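Local coordinates for Peptide/nickel transport system substrate-binding protein (Listeria monocytogenes serotype 1/2a, PDB 5KZT) that binds peptide and, as an OppA-type member of the solute-binding protein family 5, probably hands it on to a membrane transporter for uptake, at residues Pro67-Ser70 against Val75-Ile78; Asn95-Ser100 against Tyr144-Thr149; Leu237-Tyr240 against Lys244-Arg247; Ile275-Lys280 against Asn292-Ile297; Ala298-Lys303 against Gln391-Gly396. All blocks are in the same frame, centred on the assembly; numbering follows the deposited sequence.

Contact 1: Pro67-Ser70 against Val75-Ile78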
# COMPACT_ATOMS: atom_id res chain seq x y z
N PRO A 67 -0.84 -25.97 -8.54
CA PRO A 67 -2.12 -26.57 -8.10
C PRO A 67 -2.87 -27.29 -9.20
O PRO A 67 -2.68 -27.01 -10.37
CB PRO A 67 -2.95 -25.37 -7.64
CG PRO A 67 -2.21 -24.17 -8.07
CD PRO A 67 -0.79 -24.52 -8.32
N LYS A 68 -3.73 -28.20 -8.78
CA LYS A 68 -4.75 -28.75 -9.66
C LYS A 68 -5.90 -27.75 -9.66
O LYS A 68 -6.36 -27.33 -8.59
CB LYS A 68 -5.20 -30.13 -9.16
CG LYS A 68 -6.44 -30.67 -9.83
CD LYS A 68 -6.66 -32.14 -9.52
CE LYS A 68 -7.15 -32.39 -8.10
NZ LYS A 68 -7.19 -33.86 -7.80
N ILE A 69 -6.38 -27.37 -10.84
CA ILE A 69 -7.46 -26.39 -10.95
C ILE A 69 -8.65 -26.96 -11.75
O ILE A 69 -8.46 -27.54 -12.82
CB ILE A 69 -6.95 -25.10 -11.63
CG1 ILE A 69 -5.72 -24.56 -10.88
CG2 ILE A 69 -8.08 -24.08 -11.70
CD1 ILE A 69 -5.01 -23.39 -11.53
N SER A 70 -9.87 -26.77 -11.25
CA SER A 70 -11.07 -27.27 -11.95
C SER A 70 -11.24 -26.60 -13.31
O SER A 70 -10.71 -25.52 -13.55
CB SER A 70 -12.33 -27.04 -11.10
OG SER A 70 -12.48 -25.67 -10.77
N VAL A 75 -12.03 -23.93 -8.38
CA VAL A 75 -11.62 -24.80 -7.30
C VAL A 75 -10.15 -25.15 -7.49
O VAL A 75 -9.77 -25.72 -8.54
CB VAL A 75 -12.51 -26.05 -7.17
CG1 VAL A 75 -12.04 -26.92 -6.02
CG2 VAL A 75 -13.95 -25.65 -6.93
N TYR A 76 -9.35 -24.78 -6.49
CA TYR A 76 -7.91 -24.95 -6.49
C TYR A 76 -7.52 -25.95 -5.41
O TYR A 76 -7.78 -25.73 -4.22
CB TYR A 76 -7.22 -23.60 -6.23
CG TYR A 76 -7.23 -22.61 -7.40
CD1 TYR A 76 -8.42 -22.08 -7.89
CD2 TYR A 76 -6.05 -22.19 -8.00
CE1 TYR A 76 -8.44 -21.19 -8.95
CE2 TYR A 76 -6.06 -21.30 -9.06
CZ TYR A 76 -7.26 -20.80 -9.53
OH TYR A 76 -7.30 -19.92 -10.57
N THR A 77 -6.90 -27.05 -5.82
CA THR A 77 -6.40 -28.08 -4.88
C THR A 77 -4.87 -27.96 -4.80
O THR A 77 -4.18 -28.17 -5.80
CB THR A 77 -6.82 -29.49 -5.34
OG1 THR A 77 -8.25 -29.52 -5.54
CG2 THR A 77 -6.44 -30.54 -4.30
N ILE A 78 -4.37 -27.60 -3.63
CA ILE A 78 -3.00 -27.11 -3.45
C ILE A 78 -2.25 -27.97 -2.45
O ILE A 78 -2.70 -28.09 -1.32
CB ILE A 78 -2.99 -25.66 -2.95
CG1 ILE A 78 -3.73 -24.75 -3.95
CG2 ILE A 78 -1.57 -25.16 -2.76
CD1 ILE A 78 -4.04 -23.36 -3.44
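Lys68 and Thr77 face each other as an antiparallel hydrogen-bonded pair, and each residue gives its N-H and its carbonyl to the other. Thr77 N gives an almost straight bond (174° at the hydrogen) to Lys68 O at 2.8 Å, while Lys68 N returns one to Thr77 O at 3.0 Å. One step further towards the turn, Ser70 N reaches Val75 O over 2.9 Å. The fourth bond replaces a backbone acceptor by a side chain: Val75 N donates to Ser70 OG at 3.0 Å. Ser70 puts the hydroxyl there by holding OG between its own N and carbonyl carbon (chi1 57°), and the same oxygen also bonds Asp72 OD1 and, weakly, Thr74 N, so the serine gathers the hairpin loop around itself. In this beta hairpin strand 68-69 is an outermost strand of a four-stranded antiparallel sheet and strand 75-79 lies next to it. The donors and acceptors of strand 75-79 that turn away from Lys68 and Ser70 are taken up by strand 145-149, where Tyr76 pairs with Val148 and Ile78 with Leu146. Between the hydrogen-bonded positions Ile69 and Tyr76 form a non-hydrogen-bonded pair. Their side chains run alongside each other in the same direction, and Ile69 CG1 lies over one face of the tyrosine ring, 4.0 Å from its centroid, in a CH-pi contact, with Ile69 CD1 3.4 Å from Tyr76 CE2 towards the rim. Pro67 contributes apolar cover: its CG sits at the edge of that ring, and Pro67 CB meets Ile78 CG1 at 3.8 Å.

Contact 2: Asn95-Ser100 against Tyr144-Thr149; sequences NDYVYS and YTLEVT
Leu146 and Tyr97 meet through similar first torsions: in each, CG stands opposite the carbonyl carbon and beside the backbone N (chi1 -68° for both). In Leu146 the second torsion then extends CD1 away from CA (chi2 167°), which carries the forked end of the leucine from the strand to the helix. Leu146 CD1 rests at the root of the tyrosine, 3.9 Å from Tyr97 CG and equally 3.9 Å from Tyr97 CB, meeting the ring obliquely where it joins the chain and leaving the phenol end for other neighbours. Leu146 CD2 reaches Val98 CG2 at 4.2 Å and also lies near Tyr97 CB. The leucine crosses the tyrosine at about a right angle but slides past the valine in the opposite direction; the fork of the leucine thus touches two consecutive helical residues.

No hydrogen bond joins the two segments; the interface is wholly apolar, small at 122 Å², and mostly buried. Polar groups of the helix are engaged on other sides: Asp96 OD2 accepts from Trp86 NE1 and Thr93 N, and Ser100 OG is bonded to Phe167 O. Ile138 of the neighbouring strand touches Tyr97, Val98 and Leu146 alike and so joins the hydrophobic cluster, to which Leu49 and Pro168 add around the tyrosine. The arrangement is that of a helix, 94-105, laid on one face of an antiparallel sheet, with inward-facing residues of strands 138-140 and 145-149 forming the apolar layer between them.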
# COMPACT_ATOMS: atom_id res chain seq x y z
N ASN A 95 -3.83 -26.15 8.27
CA ASN A 95 -4.61 -25.53 9.35
C ASN A 95 -4.22 -24.08 9.60
O ASN A 95 -5.05 -23.28 10.01
CB ASN A 95 -4.49 -26.35 10.62
CG ASN A 95 -5.01 -27.75 10.43
OD1 ASN A 95 -6.07 -27.95 9.84
ND2 ASN A 95 -4.25 -28.74 10.87
N ASP A 96 -2.96 -23.74 9.34
CA ASP A 96 -2.48 -22.38 9.53
C ASP A 96 -3.08 -21.42 8.50
O ASP A 96 -3.29 -20.25 8.80
CB ASP A 96 -0.96 -22.31 9.39
CG ASP A 96 -0.23 -23.18 10.38
OD1 ASP A 96 -0.76 -23.53 11.45
OD2 ASP A 96 0.94 -23.50 10.09
N TYR A 97 -3.32 -21.92 7.29
CA TYR A 97 -3.96 -21.11 6.27
C TYR A 97 -5.45 -20.97 6.54
O TYR A 97 -6.01 -19.87 6.41
CB TYR A 97 -3.77 -21.70 4.88
CG TYR A 97 -2.36 -21.64 4.38
CD1 TYR A 97 -1.46 -22.66 4.69
CD2 TYR A 97 -1.91 -20.59 3.59
CE1 TYR A 97 -0.15 -22.61 4.23
CE2 TYR A 97 -0.60 -20.54 3.13
CZ TYR A 97 0.26 -21.57 3.45
OH TYR A 97 1.54 -21.58 3.00
N VAL A 98 -6.09 -22.07 6.92
CA VAL A 98 -7.50 -22.03 7.26
C VAL A 98 -7.71 -21.03 8.39
O VAL A 98 -8.58 -20.15 8.31
CB VAL A 98 -8.05 -23.41 7.64
CG1 VAL A 98 -9.48 -23.32 8.17
CG2 VAL A 98 -8.02 -24.33 6.43
N TYR A 99 -6.92 -21.17 9.44
CA TYR A 99 -7.01 -20.24 10.57
C TYR A 99 -6.86 -18.78 10.14
O TYR A 99 -7.68 -17.96 10.49
CB TYR A 99 -5.98 -20.59 11.64
CG TYR A 99 -5.85 -19.50 12.68
CD1 TYR A 99 -6.89 -19.26 13.60
CD2 TYR A 99 -4.74 -18.69 12.71
CE1 TYR A 99 -6.78 -18.24 14.53
CE2 TYR A 99 -4.63 -17.67 13.63
CZ TYR A 99 -5.65 -17.45 14.54
OH TYR A 99 -5.50 -16.42 15.44
N SER A 100 -5.81 -18.46 9.37
CA SER A 100 -5.54 -17.05 9.05
C SER A 100 -6.53 -16.43 8.06
O SER A 100 -6.86 -15.25 8.18
CB SER A 100 -4.12 -16.83 8.57
OG SER A 100 -3.95 -17.36 7.29
N TYR A 144 -1.33 -31.26 4.84
CA TYR A 144 -0.51 -30.63 3.78
C TYR A 144 -1.25 -30.43 2.45
O TYR A 144 -0.61 -30.32 1.41
CB TYR A 144 0.79 -31.43 3.62
CG TYR A 144 1.58 -31.38 4.91
CD1 TYR A 144 2.42 -30.29 5.19
CD2 TYR A 144 1.44 -32.38 5.89
CE1 TYR A 144 3.11 -30.21 6.40
CE2 TYR A 144 2.12 -32.31 7.10
CZ TYR A 144 2.95 -31.23 7.35
OH TYR A 144 3.63 -31.16 8.54
N THR A 145 -2.58 -30.37 2.48
CA THR A 145 -3.39 -30.13 1.27
C THR A 145 -4.54 -29.17 1.56
O THR A 145 -5.30 -29.39 2.52
CB THR A 145 -3.97 -31.45 0.72
OG1 THR A 145 -2.90 -32.37 0.50
CG2 THR A 145 -4.75 -31.23 -0.62
N LEU A 146 -4.65 -28.12 0.74
CA LEU A 146 -5.78 -27.19 0.78
C LEU A 146 -6.67 -27.37 -0.44
O LEU A 146 -6.19 -27.68 -1.55
CB LEU A 146 -5.31 -25.74 0.77
CG LEU A 146 -4.58 -25.22 2.00
CD1 LEU A 146 -3.92 -23.91 1.67
CD2 LEU A 146 -5.52 -25.09 3.19
N GLU A 147 -7.97 -27.18 -0.22
CA GLU A 147 -8.90 -26.94 -1.29
C GLU A 147 -9.45 -25.53 -1.10
O GLU A 147 -10.12 -25.27 -0.10
CB GLU A 147 -10.03 -27.94 -1.31
CG GLU A 147 -10.85 -27.84 -2.59
CD GLU A 147 -12.16 -28.60 -2.51
OE1 GLU A 147 -13.12 -28.12 -1.82
OE2 GLU A 147 -12.26 -29.66 -3.16
N VAL A 148 -9.16 -24.65 -2.06
CA VAL A 148 -9.66 -23.26 -2.07
C VAL A 148 -10.72 -23.14 -3.15
O VAL A 148 -10.48 -23.50 -4.31
CB VAL A 148 -8.51 -22.26 -2.34
CG1 VAL A 148 -9.03 -20.83 -2.51
CG2 VAL A 148 -7.46 -22.33 -1.22
N THR A 149 -11.88 -22.63 -2.77
CA THR A 149 -12.98 -22.43 -3.70
C THR A 149 -13.18 -20.92 -3.84
O THR A 149 -13.36 -20.21 -2.84
CB THR A 149 -14.28 -23.14 -3.23
OG1 THR A 149 -14.04 -24.54 -3.07
CG2 THR A 149 -15.39 -22.99 -4.25

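Contact 3: Leu237-Tyr240 against Lys244-Arg247; sequences LNLY and KVDR
Leu239 offers its carbonyl to two successive amides of the chain returning past the helix. Lys244 N makes the firm bond, 2.8 Å to Leu239 O; Val245 N, at 3.3 Å from the same oxygen, adds a weak one. The side chains settle around this forked acceptor. Lys244 brings CB to 3.9 Å from Leu239 CD2, the two chains crossing at about a right angle, and a bend at its second torsion (chi2 -71°) then leads the ammonium end away from the helix.

Val245 places CG2 between its own N and carbonyl carbon. That methyl fits against the backbone of the helix, 3.5 Å from Tyr240 N and 3.9 Å from Leu239 CB. Tyr240, in contrast, swings CG to the side opposite its backbone N (chi1 -177°), which brings the ring alongside the outgoing chain: its edge faces the peptide group linking Asp246 and Arg247, with CE2 3.6 Å from Asp246 O and CD2 4.0 Å from Arg247 N. Val245 O is buried without a hydrogen-bonding partner, although the CA-H of Tyr240 points almost straight at it. The contact thus closes the tight connection from helix 233-241 to strand 247-250, with Val245 touching strands 16-21 and 224-229, Leu239 also reaching Gln228, and Tyr240 lying against Leu502 of strand 491-503.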
# COMPACT_ATOMS: atom_id res chain seq x y z
N LEU A 237 22.00 11.16 3.73
CA LEU A 237 23.17 11.35 2.87
C LEU A 237 24.49 11.28 3.65
O LEU A 237 25.45 10.63 3.21
CB LEU A 237 23.05 12.67 2.10
CG LEU A 237 23.98 12.90 0.92
CD1 LEU A 237 24.00 11.70 -0.03
CD2 LEU A 237 23.55 14.15 0.18
N ASN A 238 24.54 11.93 4.81
CA ASN A 238 25.72 11.85 5.66
C ASN A 238 26.02 10.40 6.10
O ASN A 238 27.17 9.99 6.16
CB ASN A 238 25.55 12.75 6.88
CG ASN A 238 26.69 12.61 7.85
OD1 ASN A 238 27.81 13.01 7.55
ND2 ASN A 238 26.43 12.00 8.99
N LEU A 239 24.97 9.64 6.41
CA LEU A 239 25.14 8.24 6.81
C LEU A 239 25.66 7.40 5.63
O LEU A 239 26.55 6.55 5.80
CB LEU A 239 23.83 7.68 7.34
CG LEU A 239 23.34 8.23 8.69
CD1 LEU A 239 21.94 7.71 8.98
CD2 LEU A 239 24.28 7.85 9.83
N TYR A 240 25.15 7.68 4.43
CA TYR A 240 25.61 7.03 3.20
C TYR A 240 27.09 7.35 2.91
O TYR A 240 27.86 6.47 2.57
CB TYR A 240 24.73 7.47 2.04
CG TYR A 240 25.04 6.82 0.71
CD1 TYR A 240 25.97 7.37 -0.17
CD2 TYR A 240 24.36 5.67 0.30
CE1 TYR A 240 26.24 6.79 -1.40
CE2 TYR A 240 24.63 5.07 -0.93
CZ TYR A 240 25.58 5.63 -1.76
OH TYR A 240 25.80 5.05 -2.98
N LYS A 244 27.59 4.18 6.73
CA LYS A 244 26.70 3.64 7.77
C LYS A 244 25.40 3.11 7.19
O LYS A 244 24.71 2.33 7.84
CB LYS A 244 26.39 4.70 8.82
CG LYS A 244 27.61 5.30 9.50
CD LYS A 244 28.29 4.32 10.41
CE LYS A 244 29.49 4.95 11.08
NZ LYS A 244 30.19 3.91 11.87
N VAL A 245 25.02 3.59 6.00
CA VAL A 245 23.92 2.98 5.25
C VAL A 245 24.36 2.78 3.82
O VAL A 245 25.25 3.47 3.34
CB VAL A 245 22.62 3.81 5.30
CG1 VAL A 245 22.17 4.01 6.74
CG2 VAL A 245 22.74 5.15 4.58
N ASP A 246 23.73 1.81 3.16
CA ASP A 246 24.09 1.40 1.81
C ASP A 246 23.15 1.92 0.72
O ASP A 246 23.43 1.76 -0.47
CB ASP A 246 24.15 -0.12 1.75
CG ASP A 246 25.16 -0.68 2.71
OD1 ASP A 246 26.31 -0.19 2.73
OD2 ASP A 246 24.80 -1.60 3.48
N ARG A 247 22.04 2.53 1.13
CA ARG A 247 21.02 3.03 0.24
C ARG A 247 20.26 4.11 1.00
O ARG A 247 19.91 3.92 2.17
CB ARG A 247 20.11 1.88 -0.17
CG ARG A 247 19.12 2.18 -1.27
CD ARG A 247 18.51 0.89 -1.75
NE ARG A 247 17.74 1.00 -2.98
CZ ARG A 247 16.42 1.02 -3.07
NH1 ARG A 247 15.65 0.97 -1.97
NH2 ARG A 247 15.86 1.09 -4.27

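Contact 4: Ile275-Lys280 against Asn292-Ile297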
# COMPACT_ATOMS: atom_id res chain seq x y z
N ILE A 275 -5.23 13.72 -2.93
CA ILE A 275 -5.91 14.41 -1.84
C ILE A 275 -7.20 13.65 -1.52
O ILE A 275 -8.03 13.43 -2.42
CB ILE A 275 -6.29 15.86 -2.23
CG1 ILE A 275 -5.08 16.65 -2.73
CG2 ILE A 275 -6.97 16.56 -1.05
CD1 ILE A 275 -4.03 16.94 -1.70
N LYS A 276 -7.38 13.28 -0.26
CA LYS A 276 -8.66 12.78 0.24
C LYS A 276 -9.51 13.90 0.86
O LYS A 276 -9.03 14.67 1.69
CB LYS A 276 -8.43 11.68 1.27
CG LYS A 276 -7.85 10.41 0.68
CD LYS A 276 -7.75 9.30 1.71
CE LYS A 276 -9.09 8.66 1.99
NZ LYS A 276 -8.89 7.49 2.87
N PHE A 277 -10.79 13.94 0.50
CA PHE A 277 -11.74 14.93 1.01
C PHE A 277 -12.71 14.25 1.96
O PHE A 277 -13.66 13.60 1.51
CB PHE A 277 -12.53 15.52 -0.16
CG PHE A 277 -11.68 16.32 -1.13
CD1 PHE A 277 -11.06 17.50 -0.72
CD2 PHE A 277 -11.55 15.92 -2.46
CE1 PHE A 277 -10.29 18.24 -1.61
CE2 PHE A 277 -10.78 16.67 -3.35
CZ PHE A 277 -10.15 17.82 -2.93
N ASN A 278 -12.49 14.40 3.27
CA ASN A 278 -13.41 13.81 4.24
C ASN A 278 -14.68 14.64 4.30
O ASN A 278 -14.65 15.82 4.65
CB ASN A 278 -12.81 13.71 5.64
CG ASN A 278 -13.70 12.95 6.60
OD1 ASN A 278 -14.60 12.20 6.19
ND2 ASN A 278 -13.47 13.15 7.90
N GLN A 279 -15.79 13.99 4.00
CA GLN A 279 -17.09 14.66 3.97
C GLN A 279 -17.83 14.67 5.31
O GLN A 279 -18.84 15.39 5.44
CB GLN A 279 -17.98 14.02 2.91
CG GLN A 279 -17.31 13.98 1.55
CD GLN A 279 -18.26 13.66 0.42
OE1 GLN A 279 -19.47 13.88 0.53
NE2 GLN A 279 -17.71 13.18 -0.69
N LYS A 280 -17.36 13.90 6.28
CA LYS A 280 -18.04 13.81 7.59
C LYS A 280 -17.04 13.50 8.68
O LYS A 280 -16.31 12.52 8.60
CB LYS A 280 -19.11 12.72 7.56
CG LYS A 280 -19.87 12.60 8.87
CD LYS A 280 -21.12 11.75 8.70
CE LYS A 280 -22.23 12.50 7.98
NZ LYS A 280 -23.55 11.86 8.26
N ASN A 292 -18.72 21.63 -4.83
CA ASN A 292 -18.03 22.79 -5.35
C ASN A 292 -16.78 23.12 -4.55
O ASN A 292 -15.78 23.52 -5.14
CB ASN A 292 -18.94 24.01 -5.40
CG ASN A 292 -19.72 24.09 -6.69
OD1 ASN A 292 -19.17 23.86 -7.77
ND2 ASN A 292 -20.97 24.45 -6.59
N ILE A 293 -16.83 22.93 -3.23
CA ILE A 293 -15.67 23.16 -2.37
C ILE A 293 -14.56 22.13 -2.64
O ILE A 293 -13.38 22.52 -2.71
CB ILE A 293 -16.08 23.18 -0.88
CG1 ILE A 293 -17.09 24.32 -0.61
CG2 ILE A 293 -14.87 23.28 0.05
CD1 ILE A 293 -16.61 25.72 -0.95
N ARG A 294 -14.92 20.85 -2.82
CA ARG A 294 -13.95 19.82 -3.23
C ARG A 294 -13.26 20.20 -4.55
O ARG A 294 -12.03 20.10 -4.67
CB ARG A 294 -14.62 18.44 -3.38
CG ARG A 294 -15.19 17.88 -2.08
CD ARG A 294 -15.43 16.39 -2.17
NE ARG A 294 -16.44 16.01 -3.17
CZ ARG A 294 -17.76 16.02 -2.99
NH1 ARG A 294 -18.33 16.46 -1.86
NH2 ARG A 294 -18.54 15.59 -3.99
N LYS A 295 -14.07 20.63 -5.52
CA LYS A 295 -13.60 21.02 -6.85
C LYS A 295 -12.65 22.22 -6.77
O LYS A 295 -11.67 22.27 -7.50
CB LYS A 295 -14.79 21.35 -7.77
CG LYS A 295 -14.40 21.66 -9.21
CD LYS A 295 -15.60 21.96 -10.10
CE LYS A 295 -16.36 20.70 -10.50
NZ LYS A 295 -15.54 19.84 -11.40
N ALA A 296 -12.97 23.17 -5.90
CA ALA A 296 -12.15 24.38 -5.73
C ALA A 296 -10.74 24.02 -5.27
O ALA A 296 -9.76 24.45 -5.89
CB ALA A 296 -12.79 25.32 -4.73
N ILE A 297 -10.65 23.23 -4.20
CA ILE A 297 -9.35 22.76 -3.68
C ILE A 297 -8.63 21.93 -4.77
O ILE A 297 -7.43 22.13 -5.02
CB ILE A 297 -9.53 21.91 -2.39
CG1 ILE A 297 -10.16 22.72 -1.25
CG2 ILE A 297 -8.22 21.25 -1.95
CD1 ILE A 297 -9.40 23.91 -0.77
O HOH W 1 -21.18 14.98 -1.43
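Arg294 crosses Phe277 and then Gln279, and its atoms meet them in turn. CB sits over one face of the Phe277 ring, 4.2 Å from the centroid and 13° off the normal, as a CH-pi contact; the opposite face carries Ile275 CG2. CG continues across the ring base, 4.0 Å from Phe277 CG, and CD closes on Phe277 CB at 3.6 Å. The chain then bends at its third torsion (chi3 -63°), lifting the guanidinium off the phenylalanine. NE is taken by Val489 O. From there the flat group stacks on the side-chain amide of Gln279, their planes only 9° apart, with CZ 3.7 Å from Gln279 NE2.

Helix 291-299 is here packed on strand 264-277, a long strand of the large mixed sheet in this periplasmic binding protein-like fold, and the arginine spans from the strand to the loop beyond it. At the tip, NH2 is held by Asp488 O and NH1 by Phe288 O; backbone carbonyls therefore grip all three nitrogens and should fix the group's rotation. Arg294 NH1 also donates to a water at 3.2 Å, and that water donates to Gln279 OE1 at 2.8 Å, so the stacked amide is tied in as well. One helical turn on, Ile297 CG2 reaches the ring edge, 3.7 Å from Phe277 CE1. Just past Phe277 the chain makes an Asx turn, with Lys280 N bonded to Asn278 OD1 from above the carboxamide plane.

Contact 5: Ala298-Lys303 against Gln391-Gly396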
# COMPACT_ATOMS: atom_id res chain seq x y z
N ALA A 298 -9.37 21.03 -5.42
CA ALA A 298 -8.78 20.09 -6.37
C ALA A 298 -8.08 20.79 -7.52
O ALA A 298 -6.96 20.43 -7.87
CB ALA A 298 -9.84 19.15 -6.93
N LEU A 299 -8.77 21.77 -8.10
CA LEU A 299 -8.31 22.43 -9.31
C LEU A 299 -7.34 23.58 -9.05
O LEU A 299 -6.81 24.15 -10.00
CB LEU A 299 -9.50 22.92 -10.13
CG LEU A 299 -10.50 21.87 -10.59
CD1 LEU A 299 -11.57 22.56 -11.42
CD2 LEU A 299 -9.87 20.75 -11.39
N ALA A 300 -7.08 23.90 -7.78
CA ALA A 300 -6.27 25.06 -7.43
C ALA A 300 -4.81 24.71 -7.14
O ALA A 300 -4.07 25.59 -6.69
CB ALA A 300 -6.88 25.79 -6.25
N ILE A 301 -4.39 23.47 -7.40
CA ILE A 301 -3.02 23.03 -7.10
C ILE A 301 -2.24 22.80 -8.39
O ILE A 301 -2.55 21.91 -9.19
CB ILE A 301 -3.00 21.79 -6.20
CG1 ILE A 301 -3.70 22.10 -4.86
CG2 ILE A 301 -1.56 21.33 -5.92
CD1 ILE A 301 -4.03 20.89 -4.00
N ASP A 302 -1.21 23.62 -8.60
CA ASP A 302 -0.33 23.47 -9.74
C ASP A 302 0.47 22.18 -9.59
O ASP A 302 1.55 22.17 -8.97
CB ASP A 302 0.60 24.69 -9.87
CG ASP A 302 1.38 24.70 -11.18
OD1 ASP A 302 1.46 23.65 -11.86
OD2 ASP A 302 1.91 25.76 -11.54
N LYS A 303 -0.04 21.10 -10.18
CA LYS A 303 0.56 19.76 -10.00
C LYS A 303 1.97 19.69 -10.61
O LYS A 303 2.86 19.05 -10.06
CB LYS A 303 -0.29 18.65 -10.62
CG LYS A 303 -1.76 18.69 -10.27
CD LYS A 303 -2.48 17.45 -10.75
CE LYS A 303 -3.98 17.63 -10.66
NZ LYS A 303 -4.72 16.38 -10.97
N GLN A 391 -4.17 28.87 -0.47
CA GLN A 391 -4.43 30.19 0.14
C GLN A 391 -4.31 31.34 -0.86
O GLN A 391 -5.19 32.23 -0.88
CB GLN A 391 -3.55 30.41 1.38
CG GLN A 391 -3.96 29.50 2.54
CD GLN A 391 -3.17 29.68 3.82
OE1 GLN A 391 -3.56 29.16 4.86
NE2 GLN A 391 -2.05 30.40 3.76
N LYS A 392 -3.29 31.32 -1.71
CA LYS A 392 -3.14 32.40 -2.69
C LYS A 392 -4.26 32.39 -3.74
O LYS A 392 -4.66 33.45 -4.20
CB LYS A 392 -1.76 32.38 -3.36
CG LYS A 392 -1.63 31.41 -4.53
CD LYS A 392 -0.27 31.51 -5.20
CE LYS A 392 -0.16 30.50 -6.33
NZ LYS A 392 1.26 30.30 -6.68
N ASN A 393 -4.74 31.21 -4.12
CA ASN A 393 -5.72 31.06 -5.21
C ASN A 393 -7.19 31.20 -4.78
O ASN A 393 -8.02 31.60 -5.59
CB ASN A 393 -5.53 29.72 -5.95
CG ASN A 393 -4.26 29.69 -6.82
OD1 ASN A 393 -3.85 30.70 -7.35
ND2 ASN A 393 -3.69 28.50 -7.00
N LEU A 394 -7.50 30.87 -3.52
CA LEU A 394 -8.87 30.82 -3.03
C LEU A 394 -9.09 31.78 -1.85
O LEU A 394 -8.87 31.42 -0.69
CB LEU A 394 -9.21 29.39 -2.63
CG LEU A 394 -9.09 28.31 -3.71
CD1 LEU A 394 -9.55 27.00 -3.11
CD2 LEU A 394 -9.90 28.64 -4.95
N ASP A 395 -9.56 32.99 -2.16
CA ASP A 395 -9.70 34.09 -1.18
C ASP A 395 -10.66 33.70 -0.06
O ASP A 395 -11.78 33.28 -0.33
CB ASP A 395 -10.23 35.36 -1.85
CG ASP A 395 -9.28 35.95 -2.89
OD1 ASP A 395 -8.07 35.65 -2.88
OD2 ASP A 395 -9.75 36.74 -3.74
N GLY A 396 -10.21 33.86 1.18
CA GLY A 396 -10.97 33.48 2.37
C GLY A 396 -10.72 32.07 2.87
O GLY A 396 -11.38 31.61 3.79
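Ala300 and Asn393 are joined by the single hydrogen bond of this contact, from Asn393 ND2 to Ala300 O at 3.0 Å. It is bent, 141° at the hydrogen, and the donor stands 23° out of the carbonyl plane, while the oxygen lies close to the plane of the asparagine amide. Asn393 reaches across by setting CG opposite its carbonyl carbon (chi1 -72°), which directs the amide from the last turn of helix 377-393 to the chain leaving helix 291-299.

The apolar part centres on Ala300 CB, which points to the other segment and meets two side chains at the same range, Asn393 CB at 4.2 Å and Leu394 CG at 4.2 Å; Leu390, one turn back on helix 377-393, touches the same methyl. With so small a side chain between them, the backbones come near, Ala300 CA lying 6.4 Å from Asn393 CA.

Charged groups stay apart. Asp302 OD2 is 6.7 Å from Lys392 NZ, too far for a salt bridge. Instead Asp302 is the N-cap of helix 303-311, its OD1 accepting from Ser305 N, and its own N bonds to Gln389 OE1 of helix 377-393. Neutral amides thus do the polar work: a buried carbonyl of the chain between two helices is satisfied by a side-chain carboxamide, and the Ala300 methyl packs beside it, so the join probably depends little on ionisation.

How the contacts relate
Contacts 1 and 2 touch and share one antiparallel sheet, since strand 75-79 lies beside strand 145-149; contacts 4 and 5 also touch and both use helix 291-299. The two pairs lie on opposite sides of the chain's centre, with the centres of contacts 1 and 4 about 46 Å apart. Contact 3 stands alone, about 23 Å at its nearest atoms from contact 5. Contact 1, at a sheet margin, is partly exposed and relies mainly on backbone bonds, with a serine hydroxyl and a CH-pi contact added; the other four are mostly buried. Among these, contact 2 is purely apolar, contact 3 mixes backbone bonding with packing, contact 4 stacks a guanidinium, and contact 5 uses one carboxamide.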